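Local coordinates for carbohydrate esterase family 2 (CE2) (Chaetomium olivicolor, PDB 4XVH), which is a putative acetyl xylan esterase, probably removing acetyl groups from plant cell-wall polysaccharides, with a jelly-roll carbohydrate-binding domain joined to its hydrolase domain, at residues L15-T29 / R71-P85. Numbering follows the deposited sequence. Where two conformers were deposited one is given.
Sequences LSWPGTGVSFAFTGT and RKGKHTVVLRRRSEP
R81 lies alongside T20, at the type II turn W17-T20, and takes the carbonyl just before that turn, S16, side-on with two nitrogens, NE at 3.0 Å and NH2 at 3.1 Å from S16 O, both from the same face of the carbonyl plane. A bend at chi3 (99°) brings the guanidinium there, with L15 O over one of its faces and S83 O over the other. Its neighbour R80 stays extended and donates from NH1 to G19 O (2.8 Å), which lies in the guanidinium plane. From here strands 21-28 and 73-81 run antiparallel in the jelly-roll beta-sandwich of the N-terminal domain, with V22-L79, F24-V77, F26-H75 and G28-G73 as the hydrogen-bonded pairs. On the face turned to strand 88-97 of the other sheet, V77 CB lies over the F24 ring, 3.8 Å from its centroid, in a CH-pi contact, while V77 CG2 meets the edge of the F26 ring at CE1 (3.7 Å). The H75 ring lies oblique to that of F26, the planes at 38°; NE2 bonds R71 O and ND1 bonds D49, which fixes its rotation. N42 OD1 accepts from R81 NH1 and the carbonyl of G88 from NH2. Beyond R81, E84 bonds S162, a residue of the pocket occupied by the polyether ligand.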
loop_
_atom_site.group_PDB
_atom_site.type_symbol
_atom_site.label_atom_id
_atom_site.label_comp_id
_atom_site.label_asym_id
_atom_site.label_seq_id
_atom_site.Cartn_x
_atom_site.Cartn_y
_atom_site.Cartn_z
ATOM N N LEU A 15 -4.101 -0.425 13.444
ATOM C CA LEU A 15 -3.228 -0.234 12.296
ATOM C C LEU A 15 -3.166 -1.551 11.551
ATOM O O LEU A 15 -2.403 -2.456 11.899
ATOM C CB LEU A 15 -1.848 0.228 12.733
ATOM C CG LEU A 15 -1.866 1.482 13.612
ATOM C CD1 LEU A 15 -0.398 1.834 13.891
ATOM C CD2 LEU A 15 -2.599 2.671 12.935
ATOM N N SER A 16 -4.012 -1.654 10.541
ATOM C CA SER A 16 -4.211 -2.900 9.812
ATOM C C SER A 16 -3.575 -2.834 8.422
ATOM O O SER A 16 -2.668 -3.600 8.111
ATOM C CB SER A 16 -5.709 -3.191 9.685
ATOM O OG SER A 16 -5.907 -4.348 8.904
ATOM N N TRP A 17 -4.044 -1.928 7.566
ATOM C CA TRP A 17 -3.439 -1.799 6.238
ATOM C C TRP A 17 -1.971 -1.313 6.307
ATOM O O TRP A 17 -1.562 -0.648 7.265
ATOM C CB TRP A 17 -4.294 -0.845 5.380
ATOM C CG TRP A 17 -5.679 -1.352 5.118
ATOM C CD1 TRP A 17 -6.853 -0.837 5.618
ATOM C CD2 TRP A 17 -6.049 -2.516 4.341
ATOM N NE1 TRP A 17 -7.929 -1.591 5.172
ATOM C CE2 TRP A 17 -7.461 -2.620 4.386
ATOM C CE3 TRP A 17 -5.324 -3.477 3.619
ATOM C CZ2 TRP A 17 -8.162 -3.640 3.721
ATOM C CZ3 TRP A 17 -6.026 -4.488 2.956
ATOM C CH2 TRP A 17 -7.426 -4.554 3.009
ATOM N N PRO A 18 -1.164 -1.658 5.289
ATOM C CA PRO A 18 0.202 -1.140 5.208
ATOM C C PRO A 18 0.188 0.375 5.169
ATOM O O PRO A 18 -0.734 0.961 4.583
ATOM C CB PRO A 18 0.724 -1.687 3.865
ATOM C CG PRO A 18 -0.143 -2.888 3.578
ATOM C CD PRO A 18 -1.508 -2.469 4.108
ATOM N N GLY A 19 1.189 0.999 5.780
ATOM C CA GLY A 19 1.330 2.448 5.688
ATOM C C GLY A 19 0.489 3.191 6.702
ATOM O O GLY A 19 0.686 4.400 6.867
ATOM N N THR A 20 -0.438 2.507 7.388
ATOM C CA THR A 20 -1.286 3.244 8.334
ATOM C C THR A 20 -0.503 3.658 9.582
ATOM O O THR A 20 0.512 3.042 9.937
ATOM C CB THR A 20 -2.515 2.431 8.772
ATOM O OG1 THR A 20 -2.102 1.136 9.216
ATOM C CG2 THR A 20 -3.510 2.313 7.579
ATOM N N GLY A 21 -0.977 4.684 10.278
ATOM C CA GLY A 21 -0.224 5.156 11.428
ATOM C C GLY A 21 -0.712 6.465 11.986
ATOM O O GLY A 21 -1.911 6.760 11.915
ATOM N N VAL A 22 0.189 7.242 12.584
ATOM C CA VAL A 22 -0.240 8.479 13.246
ATOM C C VAL A 22 0.819 9.552 13.083
ATOM O O VAL A 22 2.023 9.246 12.916
ATOM C CB VAL A 22 -0.523 8.281 14.759
ATOM C CG1 VAL A 22 -1.729 7.351 14.997
ATOM C CG2 VAL A 22 0.737 7.764 15.497
ATOM N N SER A 23 0.381 10.805 13.081
ATOM C CA SER A 23 1.287 11.937 13.030
ATOM C C SER A 23 0.897 12.928 14.120
ATOM O O SER A 23 -0.294 13.222 14.288
ATOM C CB SER A 23 1.246 12.602 11.638
ATOM O OG SER A 23 1.744 13.939 11.667
ATOM N N PHE A 24 1.866 13.462 14.846
ATOM C CA PHE A 24 1.549 14.459 15.858
ATOM C C PHE A 24 2.793 15.273 16.157
ATOM O O PHE A 24 3.881 15.002 15.615
ATOM C CB PHE A 24 0.965 13.797 17.131
ATOM C CG PHE A 24 1.894 12.804 17.827
ATOM C CD1 PHE A 24 1.896 11.463 17.472
ATOM C CD2 PHE A 24 2.718 13.219 18.876
ATOM C CE1 PHE A 24 2.742 10.544 18.132
ATOM C CE2 PHE A 24 3.578 12.320 19.547
ATOM C CZ PHE A 24 3.585 10.979 19.177
ATOM N N ALA A 25 2.631 16.309 16.966
ATOM C CA ALA A 25 3.776 17.088 17.389
ATOM C C ALA A 25 3.610 17.375 18.868
ATOM O O ALA A 25 2.478 17.423 19.378
ATOM C CB ALA A 25 3.891 18.374 16.579
ATOM N N PHE A 26 4.724 17.536 19.573
ATOM C CA PHE A 26 4.643 17.853 20.981
ATOM C C PHE A 26 5.786 18.783 21.353
ATOM O O PHE A 26 6.761 18.938 20.600
ATOM C CB PHE A 26 4.683 16.581 21.842
ATOM C CG PHE A 26 6.021 15.878 21.835
ATOM C CD1 PHE A 26 6.385 15.051 20.774
ATOM C CD2 PHE A 26 6.900 16.023 22.893
ATOM C CE1 PHE A 26 7.601 14.402 20.761
ATOM C CE2 PHE A 26 8.131 15.381 22.888
ATOM C CZ PHE A 26 8.487 14.570 21.829
ATOM N N THR A 27 5.669 19.406 22.518
ATOM C CA THR A 27 6.834 20.051 23.061
ATOM C C THR A 27 7.165 19.417 24.408
ATOM O O THR A 27 6.300 19.192 25.245
ATOM C CB THR A 27 6.640 21.562 23.164
ATOM O OG1 THR A 27 7.884 22.159 23.546
ATOM C CG2 THR A 27 5.565 21.909 24.166
ATOM N N GLY A 28 8.428 19.053 24.576
ATOM C CA GLY A 28 8.853 18.338 25.767
ATOM C C GLY A 28 10.112 17.555 25.451
ATOM O O GLY A 28 10.848 17.920 24.536
ATOM N N THR A 29 10.361 16.489 26.210
ATOM C CA THR A 29 11.531 15.651 25.984
ATOM C C THR A 29 11.156 14.248 25.500
ATOM O O THR A 29 12.005 13.505 25.011
ATOM C CB THR A 29 12.372 15.535 27.251
ATOM O OG1 THR A 29 11.541 15.075 28.316
ATOM C CG2 THR A 29 12.921 16.897 27.644
ATOM N N ARG A 71 16.272 17.082 22.717
ATOM C CA ARG A 71 16.396 18.298 23.517
ATOM C C ARG A 71 15.003 18.789 23.851
ATOM O O ARG A 71 14.127 18.739 22.984
ATOM C CB ARG A 71 17.179 19.368 22.759
ATOM C CG ARG A 71 17.355 20.696 23.507
ATOM C CD ARG A 71 18.149 21.703 22.654
ATOM N NE ARG A 71 18.133 23.027 23.257
ATOM C CZ ARG A 71 19.046 23.455 24.124
ATOM N NH1 ARG A 71 20.059 22.662 24.468
ATOM N NH2 ARG A 71 18.957 24.675 24.647
ATOM N N LYS A 72 14.779 19.242 25.093
ATOM C CA LYS A 72 13.470 19.783 25.464
ATOM C C LYS A 72 13.017 20.856 24.479
ATOM O O LYS A 72 13.718 21.855 24.268
ATOM C CB LYS A 72 13.490 20.384 26.870
ATOM C CG LYS A 72 12.134 20.931 27.301
ATOM C CD LYS A 72 12.221 21.487 28.725
ATOM C CE LYS A 72 10.880 21.996 29.209
ATOM N NZ LYS A 72 11.077 22.613 30.572
ATOM N N GLY A 73 11.857 20.645 23.872
ATOM C CA GLY A 73 11.345 21.586 22.893
ATOM C C GLY A 73 10.392 20.907 21.923
ATOM O O GLY A 73 9.931 19.799 22.173
ATOM N N LYS A 74 10.098 21.570 20.813
ATOM C CA LYS A 74 9.118 21.038 19.858
ATOM C C LYS A 74 9.677 19.849 19.066
ATOM O O LYS A 74 10.828 19.874 18.615
ATOM C CB LYS A 74 8.645 22.148 18.899
ATOM C CG LYS A 74 7.749 21.616 17.781
ATOM C CD LYS A 74 7.111 22.716 16.950
ATOM C CE LYS A 74 6.235 22.104 15.838
ATOM N NZ LYS A 74 5.593 23.173 15.025
ATOM N N HIS A 75 8.891 18.788 18.928
ATOM C CA HIS A 75 9.297 17.675 18.077
ATOM C C HIS A 75 8.083 17.182 17.281
ATOM O O HIS A 75 6.945 17.368 17.720
ATOM C CB HIS A 75 9.904 16.540 18.904
ATOM C CG HIS A 75 11.147 16.944 19.630
ATOM N ND1 HIS A 75 12.381 17.012 19.014
ATOM C CD2 HIS A 75 11.333 17.367 20.904
ATOM C CE1 HIS A 75 13.279 17.447 19.888
ATOM N NE2 HIS A 75 12.668 17.661 21.043
ATOM N N THR A 76 8.336 16.626 16.097
ATOM C CA THR A 76 7.298 16.003 15.283
ATOM C C THR A 76 7.506 14.502 15.323
ATOM O O THR A 76 8.640 14.013 15.393
ATOM C CB THR A 76 7.315 16.467 13.807
ATOM O OG1 THR A 76 8.574 16.116 13.208
ATOM C CG2 THR A 76 7.095 17.973 13.683
ATOM N N VAL A 77 6.403 13.767 15.273
ATOM C CA VAL A 77 6.445 12.314 15.276
ATOM C C VAL A 77 5.521 11.786 14.182
ATOM O O VAL A 77 4.334 12.157 14.113
ATOM C CB VAL A 77 6.021 11.728 16.636
ATOM C CG1 VAL A 77 6.091 10.239 16.601
ATOM C CG2 VAL A 77 6.910 12.284 17.769
ATOM N N VAL A 78 6.080 10.946 13.317
ATOM C CA VAL A 78 5.281 10.221 12.318
ATOM C C VAL A 78 5.582 8.735 12.426
ATOM O O VAL A 78 6.744 8.316 12.325
ATOM C CB VAL A 78 5.564 10.712 10.887
ATOM C CG1 VAL A 78 4.798 9.864 9.833
ATOM C CG2 VAL A 78 5.180 12.177 10.759
ATOM N N LEU A 79 4.546 7.956 12.699
ATOM C CA LEU A 79 4.626 6.498 12.739
ATOM C C LEU A 79 3.906 5.894 11.553
ATOM O O LEU A 79 2.718 6.196 11.340
ATOM C CB LEU A 79 3.974 5.964 14.028
ATOM C CG LEU A 79 3.907 4.440 14.203
ATOM C CD1 LEU A 79 5.283 3.946 14.592
ATOM C CD2 LEU A 79 2.887 4.025 15.281
ATOM N N ARG A 80 4.573 5.005 10.824
ATOM C CA ARG A 80 3.907 4.307 9.740
ATOM C C ARG A 80 4.208 2.815 9.682
ATOM O O ARG A 80 5.367 2.416 9.839
ATOM C CB ARG A 80 4.282 4.945 8.429
ATOM C CG ARG A 80 3.429 6.177 8.142
ATOM C CD ARG A 80 3.782 6.656 6.819
ATOM N NE ARG A 80 3.173 7.926 6.415
ATOM C CZ ARG A 80 1.936 8.073 5.945
ATOM N NH1 ARG A 80 1.095 7.050 5.924
ATOM N NH2 ARG A 80 1.531 9.263 5.529
ATOM N N ARG A 81 3.188 2.001 9.501
ATOM C CA ARG A 81 3.335 0.581 9.358
ATOM C C ARG A 81 4.090 0.250 8.088
ATOM O O ARG A 81 3.727 0.659 7.050
ATOM C CB ARG A 81 1.981 -0.086 9.237
ATOM C CG ARG A 81 1.562 -0.971 10.363
ATOM C CD ARG A 81 0.114 -1.336 10.218
ATOM N NE ARG A 81 -0.231 -2.618 9.658
ATOM C CZ ARG A 81 0.127 -3.783 10.141
ATOM N NH1 ARG A 81 0.974 -3.852 11.115
ATOM N NH2 ARG A 81 -0.308 -4.869 9.596
ATOM N N ARG A 82 5.076 -0.594 8.209
ATOM C CA ARG A 82 5.822 -1.086 7.054
ATOM C C ARG A 82 5.152 -2.324 6.437
ATOM O O ARG A 82 5.342 -2.615 5.248
ATOM C CB ARG A 82 7.251 -1.485 7.481
ATOM C CG ARG A 82 8.123 -0.339 7.968
ATOM C CD ARG A 82 9.240 -0.846 8.848
ATOM N NE ARG A 82 10.137 -1.796 8.187
ATOM C CZ ARG A 82 11.178 -1.447 7.414
ATOM N NH1 ARG A 82 11.478 -0.167 7.196
ATOM N NH2 ARG A 82 11.959 -2.392 6.877
ATOM N N SER A 83 4.428 -3.075 7.278
ATOM C CA SER A 83 4.008 -4.433 6.956
ATOM C C SER A 83 2.503 -4.568 6.780
ATOM O O SER A 83 1.772 -3.565 6.800
ATOM C CB SER A 83 4.486 -5.409 8.053
ATOM O OG SER A 83 4.011 -5.004 9.329
ATOM N N GLU A 84 2.019 -5.802 6.648
ATOM C CA GLU A 84 0.654 -6.008 6.145
ATOM C C GLU A 84 -0.200 -6.887 7.070
ATOM O O GLU A 84 0.326 -7.590 7.933
ATOM C CB GLU A 84 0.718 -6.630 4.740
ATOM C CG GLU A 84 1.229 -8.094 4.782
ATOM C CD GLU A 84 1.274 -8.722 3.398
ATOM O OE1 GLU A 84 0.180 -8.907 2.794
ATOM O OE2 GLU A 84 2.403 -8.998 2.918
ATOM N N PRO A 85 -1.522 -6.856 6.883
ATOM C CA PRO A 85 -2.404 -7.580 7.803
ATOM C C PRO A 85 -2.135 -9.076 7.882
ATOM O O PRO A 85 -2.357 -9.669 8.941
ATOM C CB PRO A 85 -3.811 -7.330 7.232
ATOM C CG PRO A 85 -3.664 -6.355 6.136
ATOM C CD PRO A 85 -2.253 -5.936 5.997
#